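Local coordinates for protein 2,3,4,5-tetrahydropyridine-2,6-dicarboxylate N-succinyltransferase (Campylobacter jejuni, PDB 2RIJ) that probably catalyses the transfer of a succinyl group from succinyl-CoA to tetrahydrodipicolinate in lysine biosynthesis, acting as a homotrimer, at residues Ile43-Phe48 against Asp175-Leu180; Val170-Asp175 against Ile199-Lys204. All coordinates share one frame; numbering follows the deposited sequence.

Contact 1 of 2, residues Ile43-Phe48 against Asp175-Leu180; sequences ILQASF and DKPIEL
L44 and Q45 form the classic beta bulge of strand 43-48, both set opposite D34 on strand 27-35, and this bulge carries the contact with strand 176-178. The two strands run nearly antiparallel, at 169°, but their axes stay 7.3 Å apart and no direct hydrogen bond joins them: two sheets meet here through side chains. Because a bulge spends two residues where a regular strand spends one, L44 and Q45 can both turn their side chains to the same neighbour, P177. L44 CB lies 3.7 Å from P177 CG, and L44 CD1 reaches on to P177 CB and, at 4.1 Å, to E179 CG. The carboxylate of E179 turns elsewhere, OE2 accepting from the backbone N atoms of L38 and N39. Q45 passes the proline ring at about a right angle. With Q45 CG anti to the backbone N (chi1 -172°) the chain runs extended toward the proline; Q45 NE2 lies 3.9 Å from P177 CD. Both ends of the amide are further held within the chain, OE1 by H211 NE2 and NE2 by D34 OD2. Toward D175 the amide acts through water. One water donates to Q45 OE1 and to D175 O; a second accepts from Q45 NE2 at 2.9 Å and donates to the same D175 O at 2.6 Å.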
ATOM      1  N   ILE A  43      52.172   2.585 -30.230  1.00 30.08           N
ATOM      2  CA  ILE A  43      52.516   2.575 -28.805  1.00 28.10           C
ATOM      3  C   ILE A  43      51.326   1.923 -28.075  1.00 27.08           C
ATOM      4  O   ILE A  43      50.204   2.453 -28.079  1.00 28.74           O
ATOM      5  CB  ILE A  43      52.781   3.996 -28.248  1.00 27.04           C
ATOM      6  CG1 ILE A  43      53.834   4.754 -29.103  1.00 29.04           C
ATOM      7  CG2 ILE A  43      53.149   3.938 -26.768  1.00 23.52           C
ATOM      8  CD1 ILE A  43      55.063   3.984 -29.448  1.00 25.34           C
ATOM      9  N   LEU A  44      51.581   0.744 -27.510  1.00 24.16           N
ATOM     10  CA  LEU A  44      50.607  -0.015 -26.768  1.00 24.26           C
ATOM     11  C   LEU A  44      50.522   0.293 -25.276  1.00 24.17           C
ATOM     12  O   LEU A  44      49.492  -0.005 -24.673  1.00 23.74           O
ATOM     13  CB  LEU A  44      50.852  -1.510 -26.933  1.00 23.70           C
ATOM     14  CG  LEU A  44      51.087  -1.987 -28.364  1.00 27.92           C
ATOM     15  CD1 LEU A  44      51.201  -3.481 -28.292  1.00 23.96           C
ATOM     16  CD2 LEU A  44      49.951  -1.553 -29.257  1.00 24.10           C
ATOM     17  N   GLN A  45      51.582   0.855 -24.702  1.00 23.78           N
ATOM     18  CA  GLN A  45      51.635   1.208 -23.298  1.00 22.37           C
ATOM     19  C   GLN A  45      52.852   2.093 -23.040  1.00 24.15           C
ATOM     20  O   GLN A  45      53.879   1.983 -23.725  1.00 25.52           O
ATOM     21  CB  GLN A  45      51.746  -0.052 -22.414  1.00 22.06           C
ATOM     22  CG  GLN A  45      51.605   0.247 -20.939  1.00 18.55           C
ATOM     23  CD  GLN A  45      51.544  -0.982 -20.056  1.00 19.94           C
ATOM     24  OE1 GLN A  45      50.680  -1.075 -19.158  1.00 22.61           O
ATOM     25  NE2 GLN A  45      52.466  -1.926 -20.277  1.00 21.37           N
ATOM     26  N   ALA A  46      52.750   2.917 -22.010  1.00 22.68           N
ATOM     27  CA  ALA A  46      53.838   3.735 -21.522  1.00 22.51           C
ATOM     28  C   ALA A  46      53.943   3.560 -20.004  1.00 21.85           C
ATOM     29  O   ALA A  46      52.910   3.491 -19.303  1.00 24.58           O
ATOM     30  CB  ALA A  46      53.573   5.184 -21.883  1.00 21.25           C
ATOM     31  N   SER A  47      55.158   3.395 -19.494  1.00 21.11           N
ATOM     32  CA  SER A  47      55.392   3.227 -18.060  1.00 21.87           C
ATOM     33  C   SER A  47      56.367   4.311 -17.570  1.00 21.39           C
ATOM     34  O   SER A  47      57.410   4.542 -18.192  1.00 22.56           O
ATOM     35  CB  SER A  47      55.926   1.819 -17.756  1.00 21.20           C
ATOM     36  OG  SER A  47      55.053   0.805 -18.274  1.00 25.21           O
ATOM     37  N   PHE A  48      56.023   4.960 -16.457  1.00 19.42           N
ATOM     38  CA  PHE A  48      56.845   5.959 -15.833  1.00 21.88           C
ATOM     39  C   PHE A  48      57.225   5.495 -14.446  1.00 25.40           C
ATOM     40  O   PHE A  48      56.402   4.925 -13.750  1.00 23.25           O
ATOM     41  CB  PHE A  48      56.060   7.278 -15.675  1.00 18.67           C
ATOM     42  CG  PHE A  48      55.634   7.928 -16.961  1.00 20.66           C
ATOM     43  CD1 PHE A  48      54.480   7.539 -17.605  1.00 23.52           C
ATOM     44  CD2 PHE A  48      56.330   9.015 -17.454  1.00 20.32           C
ATOM     45  CE1 PHE A  48      54.021   8.147 -18.739  1.00 21.25           C
ATOM     46  CE2 PHE A  48      55.902   9.646 -18.610  1.00 21.49           C
ATOM     47  CZ  PHE A  48      54.712   9.214 -19.248  1.00 19.93           C
ATOM     48  N   ASP A 175      50.594  -8.624 -17.801  1.00 26.22           N
ATOM     49  CA  ASP A 175      50.592  -7.187 -17.913  1.00 27.00           C
ATOM     50  C   ASP A 175      51.380  -6.642 -19.099  1.00 25.76           C
ATOM     51  O   ASP A 175      51.618  -5.462 -19.137  1.00 23.84           O
ATOM     52  CB  ASP A 175      50.973  -6.516 -16.545  1.00 25.83           C
ATOM     53  CG  ASP A 175      49.799  -6.581 -15.475  1.00 32.54           C
ATOM     54  OD1 ASP A 175      48.579  -6.785 -15.844  1.00 30.35           O
ATOM     55  OD2 ASP A 175      50.088  -6.382 -14.263  1.00 35.36           O
ATOM     56  N   LYS A 176      51.729  -7.482 -20.071  1.00 24.82           N
ATOM     57  CA  LYS A 176      52.395  -7.056 -21.305  1.00 26.13           C
ATOM     58  C   LYS A 176      51.396  -7.050 -22.469  1.00 22.53           C
ATOM     59  O   LYS A 176      50.726  -8.064 -22.687  1.00 24.56           O
ATOM     60  CB  LYS A 176      53.526  -8.038 -21.671  1.00 29.23           C
ATOM     61  CG  LYS A 176      54.518  -8.326 -20.568  1.00 34.47           C
ATOM     62  CD  LYS A 176      55.143  -7.075 -20.124  1.00 34.51           C
ATOM     63  CE  LYS A 176      56.507  -7.296 -19.474  1.00 42.12           C
ATOM     64  NZ  LYS A 176      57.025  -5.928 -19.133  1.00 43.39           N
ATOM     65  N   PRO A 177      51.312  -5.935 -23.221  1.00 22.42           N
ATOM     66  CA  PRO A 177      50.384  -5.852 -24.331  1.00 22.97           C
ATOM     67  C   PRO A 177      50.870  -6.612 -25.579  1.00 24.49           C
ATOM     68  O   PRO A 177      52.063  -6.592 -25.930  1.00 22.91           O
ATOM     69  CB  PRO A 177      50.250  -4.337 -24.573  1.00 26.82           C
ATOM     70  CG  PRO A 177      51.618  -3.774 -24.144  1.00 23.29           C
ATOM     71  CD  PRO A 177      52.061  -4.682 -23.018  1.00 23.59           C
ATOM     72  N   ILE A 178      49.933  -7.275 -26.241  1.00 24.40           N
ATOM     73  CA  ILE A 178      50.172  -7.990 -27.487  1.00 22.89           C
ATOM     74  C   ILE A 178      49.067  -7.622 -28.464  1.00 22.99           C
ATOM     75  O   ILE A 178      47.890  -7.725 -28.144  1.00 22.92           O
ATOM     76  CB  ILE A 178      50.139  -9.510 -27.263  1.00 23.25           C
ATOM     77  CG1 ILE A 178      51.091  -9.894 -26.125  1.00 23.17           C
ATOM     78  CG2 ILE A 178      50.406 -10.280 -28.616  1.00 20.15           C
ATOM     79  CD1 ILE A 178      51.038 -11.361 -25.732  1.00 26.27           C
ATOM     80  N   GLU A 179      49.446  -7.186 -29.654  1.00 19.69           N
ATOM     81  CA  GLU A 179      48.481  -6.901 -30.716  1.00 24.10           C
ATOM     82  C   GLU A 179      47.675  -8.135 -31.042  1.00 21.88           C
ATOM     83  O   GLU A 179      48.231  -9.212 -31.175  1.00 24.57           O
ATOM     84  CB  GLU A 179      49.191  -6.432 -31.987  1.00 24.04           C
ATOM     85  CG  GLU A 179      50.006  -5.181 -31.835  1.00 24.03           C
ATOM     86  CD  GLU A 179      50.451  -4.628 -33.191  1.00 31.59           C
ATOM     87  OE1 GLU A 179      49.616  -3.987 -33.868  1.00 40.64           O
ATOM     88  OE2 GLU A 179      51.626  -4.855 -33.572  1.00 31.67           O
ATOM     89  N   LEU A 180      46.356  -7.986 -31.138  1.00 22.48           N
ATOM     90  CA  LEU A 180      45.473  -9.096 -31.461  1.00 24.94           C
ATOM     91  C   LEU A 180      45.869  -9.703 -32.827  1.00 24.71           C
ATOM     92  O   LEU A 180      45.835 -10.915 -33.002  1.00 22.90           O
ATOM     93  CB  LEU A 180      43.985  -8.656 -31.436  1.00 25.09           C
ATOM     94  CG  LEU A 180      43.475  -8.269 -30.016  1.00 21.77           C
ATOM     95  CD1 LEU A 180      42.131  -7.557 -30.081  1.00 20.29           C
ATOM     96  CD2 LEU A 180      43.410  -9.485 -29.111  1.00 19.47           C
TER
HETATM   97  O   HOH W   1      50.075  -3.502 -17.951  1.00 22.38           O
HETATM   98  O   HOH W   2      53.450  -3.811 -18.308  1.00 30.33           O

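Contact 2 of 2, residues Val170-Asp175 against Ile199-Lys204; sequences VAWSDD and IDFVDK
W172 and F201 face each other across an antiparallel pairing of strands 170-173 and 201-203, which cross at 146° in a small three-stranded sheet. The bump is the F201 ring, laid flat on the indole in an offset stack. Its centroid is 4.0 Å from that of the five-membered ring, with the planes 8° apart, and W172 CB lies over the F201 ring face in a CH-pi contact. With chi1 at 67°, F201 CG sits between its backbone N and carbonyl carbon, and the ring end comes back over W172. V170 CG2 lies on the other indole face, toward the rim, leaving W172 layered between valine and phenylalanine. At the indole edge, W172 NE1 donates to D203 O at 2.9 Å, nearly in the ring plane. V170 N donates to D203 O at 3.1 Å from the opposite face of the carbonyl plane, so one acceptor fixes both strand and ring. On the other side of the sheet A171 presents only a methyl, and I199 fills the hollow beside it: I199 CG2 and CD1 both lie 3.9 Å from A171 CB, while L183 touches both residues. D200 and F201 make a classic beta bulge opposite W172, where D200 N donates to W172 O at 2.7 Å. I220 of a third subunit packs against F201; D203 holds R227 of its own chain through OD2 and R219 of the third subunit through OD1. Past strand 170-173, D174 N donates to D200 OD2 at 3.0 Å, D200 OD1 being bridged to K198; a water donates to this OD2 and to D175 OD1 while accepting from D175 N.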
ATOM      1  N   VAL A 170      44.084  -4.260 -27.105  1.00 21.53           N
ATOM      2  CA  VAL A 170      45.153  -5.268 -27.187  1.00 21.01           C
ATOM      3  C   VAL A 170      44.869  -6.369 -26.175  1.00 21.30           C
ATOM      4  O   VAL A 170      44.085  -6.185 -25.240  1.00 21.66           O
ATOM      5  CB  VAL A 170      46.567  -4.660 -26.964  1.00 23.92           C
ATOM      6  CG1 VAL A 170      46.901  -3.593 -28.067  1.00 20.61           C
ATOM      7  CG2 VAL A 170      46.703  -4.045 -25.560  1.00 19.42           C
ATOM      8  N   ALA A 171      45.529  -7.492 -26.390  1.00 19.39           N
ATOM      9  CA  ALA A 171      45.612  -8.587 -25.413  1.00 20.52           C
ATOM     10  C   ALA A 171      46.697  -8.243 -24.414  1.00 20.51           C
ATOM     11  O   ALA A 171      47.653  -7.539 -24.752  1.00 23.53           O
ATOM     12  CB  ALA A 171      45.921  -9.899 -26.117  1.00 21.12           C
ATOM     13  N   TRP A 172      46.541  -8.746 -23.186  1.00 18.59           N
ATOM     14  CA  TRP A 172      47.459  -8.459 -22.100  1.00 18.93           C
ATOM     15  C   TRP A 172      47.804  -9.773 -21.462  1.00 20.75           C
ATOM     16  O   TRP A 172      46.917 -10.585 -21.142  1.00 22.23           O
ATOM     17  CB  TRP A 172      46.855  -7.513 -21.075  1.00 19.53           C
ATOM     18  CG  TRP A 172      46.458  -6.204 -21.597  1.00 19.20           C
ATOM     19  CD1 TRP A 172      45.270  -5.894 -22.172  1.00 19.60           C
ATOM     20  CD2 TRP A 172      47.218  -4.991 -21.552  1.00 18.74           C
ATOM     21  NE1 TRP A 172      45.241  -4.572 -22.507  1.00 23.92           N
ATOM     22  CE2 TRP A 172      46.419  -3.982 -22.141  1.00 20.18           C
ATOM     23  CE3 TRP A 172      48.499  -4.663 -21.108  1.00 24.62           C
ATOM     24  CZ2 TRP A 172      46.855  -2.664 -22.283  1.00 22.81           C
ATOM     25  CZ3 TRP A 172      48.927  -3.329 -21.219  1.00 25.03           C
ATOM     26  CH2 TRP A 172      48.110  -2.355 -21.824  1.00 24.53           C
ATOM     27  N   SER A 173      49.105 -10.046 -21.428  1.00 21.75           N
ATOM     28  CA  SER A 173      49.644 -11.312 -20.907  1.00 23.50           C
ATOM     29  C   SER A 173      50.684 -10.965 -19.865  1.00 24.23           C
ATOM     30  O   SER A 173      51.731 -10.365 -20.175  1.00 23.88           O
ATOM     31  CB  SER A 173      50.292 -12.089 -22.061  1.00 28.00           C
ATOM     32  OG  SER A 173      50.779 -13.351 -21.620  1.00 27.85           O
ATOM     33  N   ASP A 174      50.397 -11.283 -18.616  1.00 26.49           N
ATOM     34  CA  ASP A 174      51.253 -10.880 -17.497  1.00 29.35           C
ATOM     35  C   ASP A 174      51.643  -9.394 -17.568  1.00 27.04           C
ATOM     36  O   ASP A 174      52.801  -8.986 -17.381  1.00 29.10           O
ATOM     37  CB  ASP A 174      52.457 -11.802 -17.382  1.00 32.13           C
ATOM     38  CG  ASP A 174      52.043 -13.250 -17.033  1.00 38.46           C
ATOM     39  OD1 ASP A 174      51.009 -13.480 -16.343  1.00 41.34           O
ATOM     40  OD2 ASP A 174      52.737 -14.154 -17.500  1.00 46.76           O
ATOM     41  N   ASP A 175      50.594  -8.624 -17.801  1.00 26.22           N
ATOM     42  CA  ASP A 175      50.592  -7.187 -17.913  1.00 27.00           C
ATOM     43  C   ASP A 175      51.380  -6.642 -19.099  1.00 25.76           C
ATOM     44  O   ASP A 175      51.618  -5.462 -19.137  1.00 23.84           O
ATOM     45  CB  ASP A 175      50.973  -6.516 -16.545  1.00 25.83           C
ATOM     46  CG  ASP A 175      49.799  -6.581 -15.475  1.00 32.54           C
ATOM     47  OD1 ASP A 175      48.579  -6.785 -15.844  1.00 30.35           O
ATOM     48  OD2 ASP A 175      50.088  -6.382 -14.263  1.00 35.36           O
ATOM     49  N   ILE A 199      46.592 -15.123 -21.850  1.00 25.46           N
ATOM     50  CA  ILE A 199      45.942 -13.823 -22.022  1.00 26.28           C
ATOM     51  C   ILE A 199      45.029 -13.568 -20.826  1.00 25.19           C
ATOM     52  O   ILE A 199      44.029 -14.246 -20.618  1.00 25.35           O
ATOM     53  CB  ILE A 199      45.198 -13.738 -23.382  1.00 26.50           C
ATOM     54  CG1 ILE A 199      46.172 -14.038 -24.553  1.00 21.86           C
ATOM     55  CG2 ILE A 199      44.450 -12.393 -23.526  1.00 20.81           C
ATOM     56  CD1 ILE A 199      47.435 -13.165 -24.599  1.00 22.57           C
ATOM     57  N   ASP A 200      45.388 -12.572 -20.031  1.00 23.26           N
ATOM     58  CA  ASP A 200      44.602 -12.238 -18.857  1.00 20.57           C
ATOM     59  C   ASP A 200      43.363 -11.388 -19.151  1.00 20.14           C
ATOM     60  O   ASP A 200      42.360 -11.481 -18.431  1.00 20.62           O
ATOM     61  CB  ASP A 200      45.488 -11.556 -17.836  1.00 23.23           C
ATOM     62  CG  ASP A 200      46.593 -12.473 -17.362  1.00 32.32           C
ATOM     63  OD1 ASP A 200      46.325 -13.677 -17.102  1.00 33.61           O
ATOM     64  OD2 ASP A 200      47.727 -11.990 -17.324  1.00 27.49           O
ATOM     65  N   PHE A 201      43.458 -10.511 -20.152  1.00 22.77           N
ATOM     66  CA  PHE A 201      42.377  -9.621 -20.544  1.00 21.22           C
ATOM     67  C   PHE A 201      42.654  -8.982 -21.911  1.00 20.90           C
ATOM     68  O   PHE A 201      43.774  -9.024 -22.423  1.00 19.62           O
ATOM     69  CB  PHE A 201      42.026  -8.579 -19.464  1.00 21.82           C
ATOM     70  CG  PHE A 201      43.096  -7.522 -19.168  1.00 19.21           C
ATOM     71  CD1 PHE A 201      44.191  -7.818 -18.392  1.00 20.76           C
ATOM     72  CD2 PHE A 201      42.960  -6.243 -19.629  1.00 22.57           C
ATOM     73  CE1 PHE A 201      45.159  -6.867 -18.108  1.00 23.55           C
ATOM     74  CE2 PHE A 201      43.890  -5.279 -19.319  1.00 22.32           C
ATOM     75  CZ  PHE A 201      45.003  -5.588 -18.563  1.00 20.68           C
ATOM     76  N   VAL A 202      41.607  -8.463 -22.505  1.00 18.32           N
ATOM     77  CA  VAL A 202      41.662  -7.741 -23.808  1.00 21.07           C
ATOM     78  C   VAL A 202      40.939  -6.414 -23.605  1.00 21.25           C
ATOM     79  O   VAL A 202      39.730  -6.384 -23.278  1.00 20.74           O
ATOM     80  CB  VAL A 202      41.061  -8.554 -24.983  1.00 20.14           C
ATOM     81  CG1 VAL A 202      41.014  -7.676 -26.350  1.00 19.60           C
ATOM     82  CG2 VAL A 202      41.762  -9.925 -25.123  1.00 22.24           C
ATOM     83  N   ASP A 203      41.694  -5.316 -23.723  1.00 22.53           N
ATOM     84  CA  ASP A 203      41.157  -3.999 -23.477  1.00 23.20           C
ATOM     85  C   ASP A 203      42.151  -2.939 -23.928  1.00 21.52           C
ATOM     86  O   ASP A 203      43.326  -3.212 -24.290  1.00 19.23           O
ATOM     87  CB  ASP A 203      40.867  -3.797 -21.972  1.00 23.17           C
ATOM     88  CG  ASP A 203      40.040  -2.532 -21.668  1.00 25.84           C
ATOM     89  OD1 ASP A 203      39.340  -2.011 -22.560  1.00 23.29           O
ATOM     90  OD2 ASP A 203      40.133  -2.028 -20.519  1.00 22.48           O
ATOM     91  N   LYS A 204      41.673  -1.721 -23.901  1.00 20.22           N
ATOM     92  CA  LYS A 204      42.469  -0.528 -24.214  1.00 23.45           C
ATOM     93  C   LYS A 204      43.253   0.054 -23.031  1.00 24.09           C
ATOM     94  O   LYS A 204      44.174   0.840 -23.247  1.00 26.06           O
ATOM     95  CB  LYS A 204      41.553   0.581 -24.802  1.00 24.07           C
ATOM     96  CG  LYS A 204      41.046   0.277 -26.214  1.00 25.71           C
ATOM     97  CD  LYS A 204      40.045   1.298 -26.687  1.00 27.69           C
ATOM     98  CE  LYS A 204      39.798   1.180 -28.206  1.00 32.28           C
ATOM     99  NZ  LYS A 204      39.012   2.278 -28.744  1.00 47.19           N
TER
HETATM  100  O   HOH W   3      47.889  -9.348 -17.494  1.00 27.73           O

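Overall arrangement
Read from the N terminus, the two contacts show how crossed closures can join separate sheets. Strand 43-48 comes first, in the antiparallel sheet of the N-terminal region; some 126 residues later contact 1 closes that long excursion on strand 176-178. Just before this, strand 170-173 begins contact 2, which closes a shorter loop through helix 180-192 onto strand 201-203. The segments alternate along the chain, so the contacts cross, sharing D175 at the turn between strands 170-173 and 176-178. Strand 170-173 is central in the small sheet; a probable hydrogen bond from I178 N to A171 O couples the contacts, whose centres are about 9 Å apart.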